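Local coordinates for protein alpha-fucosidase GH29 (Fusarium graminearum, PDB 4PSR) that hydrolyses alpha-L-fucosidic linkages as a family 29 glycoside hydrolase, probably releasing fucose from the carbohydrate chains of glycoproteins, at residues Ser310-Tyr319 with Asn342-Pro352. Sequence-based numbering, arbitrary orientation.
With FUL (beta-L-fucopyranose), chain M.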
ATOM      1  N   SER A 310       2.705  17.253  -3.666  1.00 23.92           N
ATOM      2  CA  SER A 310       2.969  16.168  -4.643  1.00 15.44           C
ATOM      3  C   SER A 310       3.804  14.927  -4.231  1.00 14.29           C
ATOM      4  O   SER A 310       4.280  14.882  -3.107  1.00 16.71           O
ATOM      5  CB  SER A 310       3.584  16.909  -5.836  1.00 26.49           C
ATOM      6  OG  SER A 310       4.835  16.465  -6.261  1.00 16.33           O
ATOM      7  N   TRP A 311       3.944  13.930  -5.104  1.00 12.89           N
ATOM      8  CA  TRP A 311       4.783  12.734  -4.843  1.00 12.66           C
ATOM      9  C   TRP A 311       6.275  13.044  -5.060  1.00 12.20           C
ATOM     10  O   TRP A 311       7.148  12.357  -4.521  1.00 12.26           O
ATOM     11  CB  TRP A 311       4.358  11.513  -5.697  1.00 14.36           C
ATOM     12  CG  TRP A 311       2.945  11.101  -5.452  1.00 14.91           C
ATOM     13  CD1 TRP A 311       1.838  11.660  -6.008  1.00 15.90           C
ATOM     14  CD2 TRP A 311       2.474  10.050  -4.587  1.00 15.98           C
ATOM     15  NE1 TRP A 311       0.716  11.042  -5.550  1.00 16.43           N
ATOM     16  CE2 TRP A 311       1.074  10.047  -4.673  1.00 17.48           C
ATOM     17  CE3 TRP A 311       3.102   9.108  -3.757  1.00 12.09           C
ATOM     18  CZ2 TRP A 311       0.284   9.152  -3.958  1.00 14.54           C
ATOM     19  CZ3 TRP A 311       2.319   8.207  -3.057  1.00 11.83           C
ATOM     20  CH2 TRP A 311       0.925   8.245  -3.149  1.00 14.19           C
ATOM     21  N   SER A 312       6.573  14.073  -5.841  1.00 10.33           N
ATOM     22  CA  SER A 312       7.951  14.437  -6.179  1.00 10.41           C
ATOM     23  C   SER A 312       8.275  15.822  -5.590  1.00 12.07           C
ATOM     24  O   SER A 312       7.404  16.649  -5.392  1.00 13.01           O
ATOM     25  CB  SER A 312       8.076  14.416  -7.695  1.00 14.37           C
ATOM     26  OG  SER A 312       9.338  14.857  -8.154  1.00 14.86           O
ATOM     27  N   TYR A 313       9.543  16.051  -5.249  1.00 10.64           N
ATOM     28  CA  TYR A 313       9.955  17.286  -4.613  1.00 11.19           C
ATOM     29  C   TYR A 313       9.620  18.503  -5.448  1.00 11.07           C
ATOM     30  O   TYR A 313       9.919  18.549  -6.623  1.00 11.50           O
ATOM     31  CB  TYR A 313      11.478  17.263  -4.332  1.00 11.70           C
ATOM     32  CG  TYR A 313      11.924  18.525  -3.649  1.00 11.37           C
ATOM     33  CD1 TYR A 313      11.825  18.643  -2.266  1.00 12.87           C
ATOM     34  CD2 TYR A 313      12.416  19.612  -4.364  1.00 12.34           C
ATOM     35  CE1 TYR A 313      12.174  19.815  -1.619  1.00 13.83           C
ATOM     36  CE2 TYR A 313      12.770  20.783  -3.704  1.00 13.99           C
ATOM     37  CZ  TYR A 313      12.639  20.845  -2.329  1.00 13.17           C
ATOM     38  OH  TYR A 313      12.984  21.996  -1.643  1.00 19.83           O
ATOM     39  N   THR A 314       9.053  19.510  -4.788  1.00 11.27           N
ATOM     40  CA  THR A 314       8.836  20.810  -5.416  1.00 12.39           C
ATOM     41  C   THR A 314       9.296  21.898  -4.453  1.00 10.54           C
ATOM     42  O   THR A 314       9.248  21.740  -3.228  1.00 11.93           O
ATOM     43  CB  THR A 314       7.337  21.007  -5.773  1.00 11.37           C
ATOM     44  OG1 THR A 314       6.530  20.947  -4.586  1.00 13.25           O
ATOM     45  CG2 THR A 314       6.855  19.943  -6.750  1.00 12.64           C
ATOM     46  N   VAL A 315       9.731  23.033  -4.996  1.00 13.76           N
ATOM     47  CA  VAL A 315      10.103  24.145  -4.136  1.00 14.56           C
ATOM     48  C   VAL A 315       8.883  24.615  -3.353  1.00 13.31           C
ATOM     49  O   VAL A 315       7.834  24.841  -3.949  1.00 15.22           O
ATOM     50  CB  VAL A 315      10.689  25.294  -4.953  1.00 14.30           C
ATOM     51  CG1 VAL A 315      10.956  26.495  -4.056  1.00 18.94           C
ATOM     52  CG2 VAL A 315      11.980  24.849  -5.612  1.00 15.41           C
ATOM     53  N   GLY A 316       9.022  24.706  -2.038  1.00 15.45           N
ATOM     54  CA  GLY A 316       7.916  25.094  -1.175  1.00 17.01           C
ATOM     55  C   GLY A 316       7.059  23.934  -0.660  1.00 16.77           C
ATOM     56  O   GLY A 316       6.064  24.151   0.017  1.00 18.48           O
ATOM     57  N   ILE A 317       7.460  22.708  -0.966  1.00 14.60           N
ATOM     58  CA  ILE A 317       6.741  21.510  -0.529  1.00 13.21           C
ATOM     59  C   ILE A 317       6.480  21.504   0.980  1.00 15.05           C
ATOM     60  O   ILE A 317       7.352  21.898   1.779  1.00 16.21           O
ATOM     61  CB  ILE A 317       7.551  20.262  -0.975  1.00 17.66           C
ATOM     62  CG1 ILE A 317       6.819  18.965  -0.652  1.00 24.18           C
ATOM     63  CG2 ILE A 317       8.908  20.248  -0.332  1.00 20.70           C
ATOM     64  CD1 ILE A 317       7.583  17.726  -1.185  1.00 23.47           C
ATOM     65  N   LYS A 318       5.286  21.060   1.362  1.00 14.22           N
ATOM     66  CA  LYS A 318       4.932  20.907   2.766  1.00 15.95           C
ATOM     67  C   LYS A 318       4.815  19.429   3.094  1.00 14.76           C
ATOM     68  O   LYS A 318       4.572  18.608   2.209  1.00 14.24           O
ATOM     69  CB  LYS A 318       3.622  21.618   3.096  1.00 20.49           C
ATOM     70  CG  LYS A 318       3.699  23.137   2.965  1.00 27.88           C
ATOM     71  CD  LYS A 318       2.544  23.833   3.684  1.00 48.37           C
ATOM     72  CE  LYS A 318       1.426  24.219   2.732  1.00 66.80           C
ATOM     73  NZ  LYS A 318       1.830  25.324   1.818  1.00 71.77           N
ATOM     74  N   TYR A 319       4.963  19.089   4.360  1.00 15.11           N
ATOM     75  CA  TYR A 319       4.986  17.690   4.784  1.00 13.88           C
ATOM     76  C   TYR A 319       3.979  17.410   5.884  1.00 14.97           C
ATOM     77  O   TYR A 319       3.624  18.293   6.681  1.00 16.88           O
ATOM     78  CB  TYR A 319       6.372  17.358   5.328  1.00 17.47           C
ATOM     79  CG  TYR A 319       7.498  17.592   4.336  1.00 14.85           C
ATOM     80  CD1 TYR A 319       7.633  16.787   3.236  1.00 13.27           C
ATOM     81  CD2 TYR A 319       8.431  18.580   4.525  1.00 15.76           C
ATOM     82  CE1 TYR A 319       8.640  16.962   2.329  1.00 14.31           C
ATOM     83  CE2 TYR A 319       9.460  18.765   3.618  1.00 16.65           C
ATOM     84  CZ  TYR A 319       9.559  17.939   2.524  1.00 14.92           C
ATOM     85  OH  TYR A 319      10.568  18.058   1.596  1.00 13.81           O
ATOM     86  N   ASN A 342       5.913   6.861   0.292  1.00  9.86           N
ATOM     87  CA  ASN A 342       6.728   7.588  -0.677  1.00 10.07           C
ATOM     88  C   ASN A 342       7.503   8.731  -0.056  1.00 10.99           C
ATOM     89  O   ASN A 342       6.929   9.504   0.744  1.00 10.96           O
ATOM     90  CB  ASN A 342       5.864   8.133  -1.825  1.00 10.57           C
ATOM     91  CG  ASN A 342       6.635   9.011  -2.750  1.00  9.69           C
ATOM     92  OD1 ASN A 342       7.383   8.521  -3.575  1.00 11.08           O
ATOM     93  ND2 ASN A 342       6.462  10.311  -2.624  1.00 11.39           N
ATOM     94  N   ILE A 343       8.788   8.832  -0.416  1.00 10.15           N
ATOM     95  CA  ILE A 343       9.642   9.972  -0.065  1.00 11.83           C
ATOM     96  C   ILE A 343      10.076  10.680  -1.339  1.00  9.68           C
ATOM     97  O   ILE A 343       9.947  10.128  -2.456  1.00 10.28           O
ATOM     98  CB  ILE A 343      10.853   9.532   0.834  1.00  9.69           C
ATOM     99  CG1 ILE A 343      11.809   8.640   0.055  1.00 11.08           C
ATOM    100  CG2 ILE A 343      10.305   8.835   2.082  1.00 11.46           C
ATOM    101  CD1 ILE A 343      13.061   8.189   0.871  1.00 11.60           C
ATOM    102  N   SER A 344      10.591  11.897  -1.171  1.00 10.25           N
ATOM    103  CA  SER A 344      10.724  12.841  -2.288  1.00 11.10           C
ATOM    104  C   SER A 344      12.066  13.569  -2.294  1.00 10.17           C
ATOM    105  O   SER A 344      12.142  14.724  -1.853  1.00 11.22           O
ATOM    106  CB  SER A 344       9.605  13.878  -2.218  1.00 11.99           C
ATOM    107  OG  SER A 344       8.319  13.274  -2.127  1.00 12.75           O
ATOM    108  N   PRO A 345      13.113  12.908  -2.801  1.00 10.80           N
ATOM    109  CA  PRO A 345      14.409  13.595  -2.909  1.00 10.77           C
ATOM    110  C   PRO A 345      14.344  14.774  -3.884  1.00 10.67           C
ATOM    111  O   PRO A 345      13.593  14.750  -4.870  1.00 11.52           O
ATOM    112  CB  PRO A 345      15.346  12.499  -3.440  1.00 11.87           C
ATOM    113  CG  PRO A 345      14.629  11.184  -3.171  1.00 11.79           C
ATOM    114  CD  PRO A 345      13.161  11.519  -3.274  1.00 11.48           C
ATOM    115  N   MET A 346      15.159  15.786  -3.637  1.00 10.81           N
ATOM    116  CA  MET A 346      15.318  16.896  -4.566  1.00 13.16           C
ATOM    117  C   MET A 346      15.962  16.445  -5.860  1.00 11.68           C
ATOM    118  O   MET A 346      16.512  15.344  -5.948  1.00 11.84           O
ATOM    119  CB  MET A 346      16.162  17.998  -3.925  1.00 15.15           C
ATOM    120  CG  MET A 346      15.596  18.447  -2.614  1.00 11.48           C
ATOM    121  SD  MET A 346      16.291  20.027  -1.993  1.00 22.96           S
ATOM    122  CE  MET A 346      18.020  19.679  -1.961  1.00 31.34           C
ATOM    123  N   ALA A 347      15.850  17.264  -6.904  1.00 11.50           N
ATOM    124  CA  ALA A 347      16.387  16.892  -8.198  1.00 10.82           C
ATOM    125  C   ALA A 347      17.867  16.505  -8.156  1.00 11.95           C
ATOM    126  O   ALA A 347      18.311  15.636  -8.901  1.00 14.68           O
ATOM    127  CB  ALA A 347      16.156  18.008  -9.236  1.00 16.10           C
ATOM    128  N   ASN A 348      18.604  17.155  -7.265  1.00 11.22           N
ATOM    129  CA  ASN A 348      20.043  16.888  -7.104  1.00 13.22           C
ATOM    130  C   ASN A 348      20.357  15.615  -6.316  1.00 13.87           C
ATOM    131  O   ASN A 348      21.519  15.255  -6.174  1.00 15.14           O
ATOM    132  CB  ASN A 348      20.762  18.098  -6.489  1.00 12.92           C
ATOM    133  CG  ASN A 348      20.371  18.363  -5.049  1.00 14.96           C
ATOM    134  OD1 ASN A 348      19.553  17.652  -4.457  1.00 13.47           O
ATOM    135  ND2 ASN A 348      20.998  19.377  -4.448  1.00 19.27           N
ATOM    136  N   GLY A 349      19.342  14.941  -5.770  1.00 11.99           N
ATOM    137  CA  GLY A 349      19.528  13.691  -5.056  1.00 11.89           C
ATOM    138  C   GLY A 349      19.548  13.812  -3.558  1.00 14.09           C
ATOM    139  O   GLY A 349      19.679  12.803  -2.874  1.00 14.48           O
ATOM    140  N   VAL A 350      19.437  15.022  -3.028  1.00 12.74           N
ATOM    141  CA  VAL A 350      19.421  15.251  -1.582  1.00 13.05           C
ATOM    142  C   VAL A 350      18.052  14.948  -0.992  1.00 13.72           C
ATOM    143  O   VAL A 350      17.034  15.382  -1.549  1.00 12.27           O
ATOM    144  CB  VAL A 350      19.745  16.701  -1.303  1.00 15.14           C
ATOM    145  CG1 VAL A 350      19.454  17.077   0.138  1.00 18.09           C
ATOM    146  CG2 VAL A 350      21.228  16.969  -1.656  1.00 17.14           C
ATOM    147  N   LEU A 351      18.010  14.197   0.094  1.00 12.88           N
ATOM    148  CA  LEU A 351      16.777  13.970   0.836  1.00 12.08           C
ATOM    149  C   LEU A 351      16.610  15.040   1.920  1.00 12.79           C
ATOM    150  O   LEU A 351      17.419  15.101   2.856  1.00 13.21           O
ATOM    151  CB  LEU A 351      16.782  12.558   1.464  1.00 13.45           C
ATOM    152  CG  LEU A 351      15.505  12.135   2.174  1.00 13.07           C
ATOM    153  CD1 LEU A 351      14.343  12.096   1.185  1.00 13.74           C
ATOM    154  CD2 LEU A 351      15.663  10.755   2.807  1.00 13.62           C
ATOM    155  N   PRO A 352      15.567  15.884   1.821  1.00 12.41           N
ATOM    156  CA  PRO A 352      15.436  16.979   2.795  1.00 12.25           C
ATOM    157  C   PRO A 352      15.345  16.544   4.252  1.00 14.86           C
ATOM    158  O   PRO A 352      14.774  15.486   4.559  1.00 13.56           O
ATOM    159  CB  PRO A 352      14.137  17.658   2.358  1.00 13.72           C
ATOM    160  CG  PRO A 352      14.093  17.450   0.858  1.00 15.32           C
ATOM    161  CD  PRO A 352      14.622  16.044   0.695  1.00 12.98           C
TER
HETATM  162  C1  FUL M 622      -0.821   7.903  -9.551  1.00 13.49           C
HETATM  163  C2  FUL M 622       0.167   8.629 -10.441  1.00 16.14           C
HETATM  164  O2  FUL M 622      -0.476   9.307 -11.532  1.00 13.61           O
HETATM  165  C3  FUL M 622       0.881   9.613  -9.551  1.00 13.34           C
HETATM  166  O3  FUL M 622       1.766  10.380 -10.336  1.00 12.57           O
HETATM  167  C4  FUL M 622       1.614   8.820  -8.499  1.00 13.81           C
HETATM  168  O4  FUL M 622       2.615   8.021  -9.121  1.00 13.00           O
HETATM  169  C5  FUL M 622       0.619   7.954  -7.737  1.00 14.89           C
HETATM  170  C6  FUL M 622       1.279   7.062  -6.708  1.00 15.82           C
HETATM  171  O5  FUL M 622      -0.145   7.116  -8.599  1.00 13.26           O
HETATM  172  O1  FUL M 622      -1.578   7.029 -10.348  1.00 15.10           O
HETATM  173  O   HOH W   1      11.141  13.710  -5.335  1.00 12.94           O
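The wall of the fucose site is tied here to the end of the last barrel strand, through Trp311 on one side and Asn342 and Ser344 on the other. One face of the Trp311 indole receives the methyl group of beta-L-fucopyranose, C6 of the sugar lying 3.6 Å from CZ2. The edge of the same ring meets the aliphatic part of Asn342, with CE3 3.5 Å from CB, and the amide is turned 61° to the indole. Two donors converge on the carbonyl of Trp311. With its CG anti to the backbone N (chi1 173°), the Asn342 side chain reaches toward 310-319, and ND2 donates to O of Trp311 at 2.9 Å, in the carbonyl plane on a lone pair, whereas Ser344 OG comes from above that plane, 2.8 Å from the same O. Asn342 OD1 is hydrogen-bonded to ND1 of His34, whose NE2 bonds to the sugar, placing the amide in the second shell behind two residues that touch fucose. In this eight-stranded TIM barrel, 310-319 belongs to the loop after strand 300-305, while 342-352 takes in the last two residues of strand 337-343 and the loop beyond it; helix 322-334 carries the chain between these parallel strands in a beta-alpha-beta crossover. Farther from the sugar, the bent chain of Met346 lies alongside Tyr313: CG sits over the centre of the ring, 3.6 Å from the centroid, and SD continues over the same face toward the phenol end in a Met-aromatic contact. Pro352, the N-cap of helix 353-369, touches Tyr313 CE1 through CG at 3.9 Å. A water bridges the backbones, accepting from Tyr313 N and donating to Pro345 O at 2.7 Å.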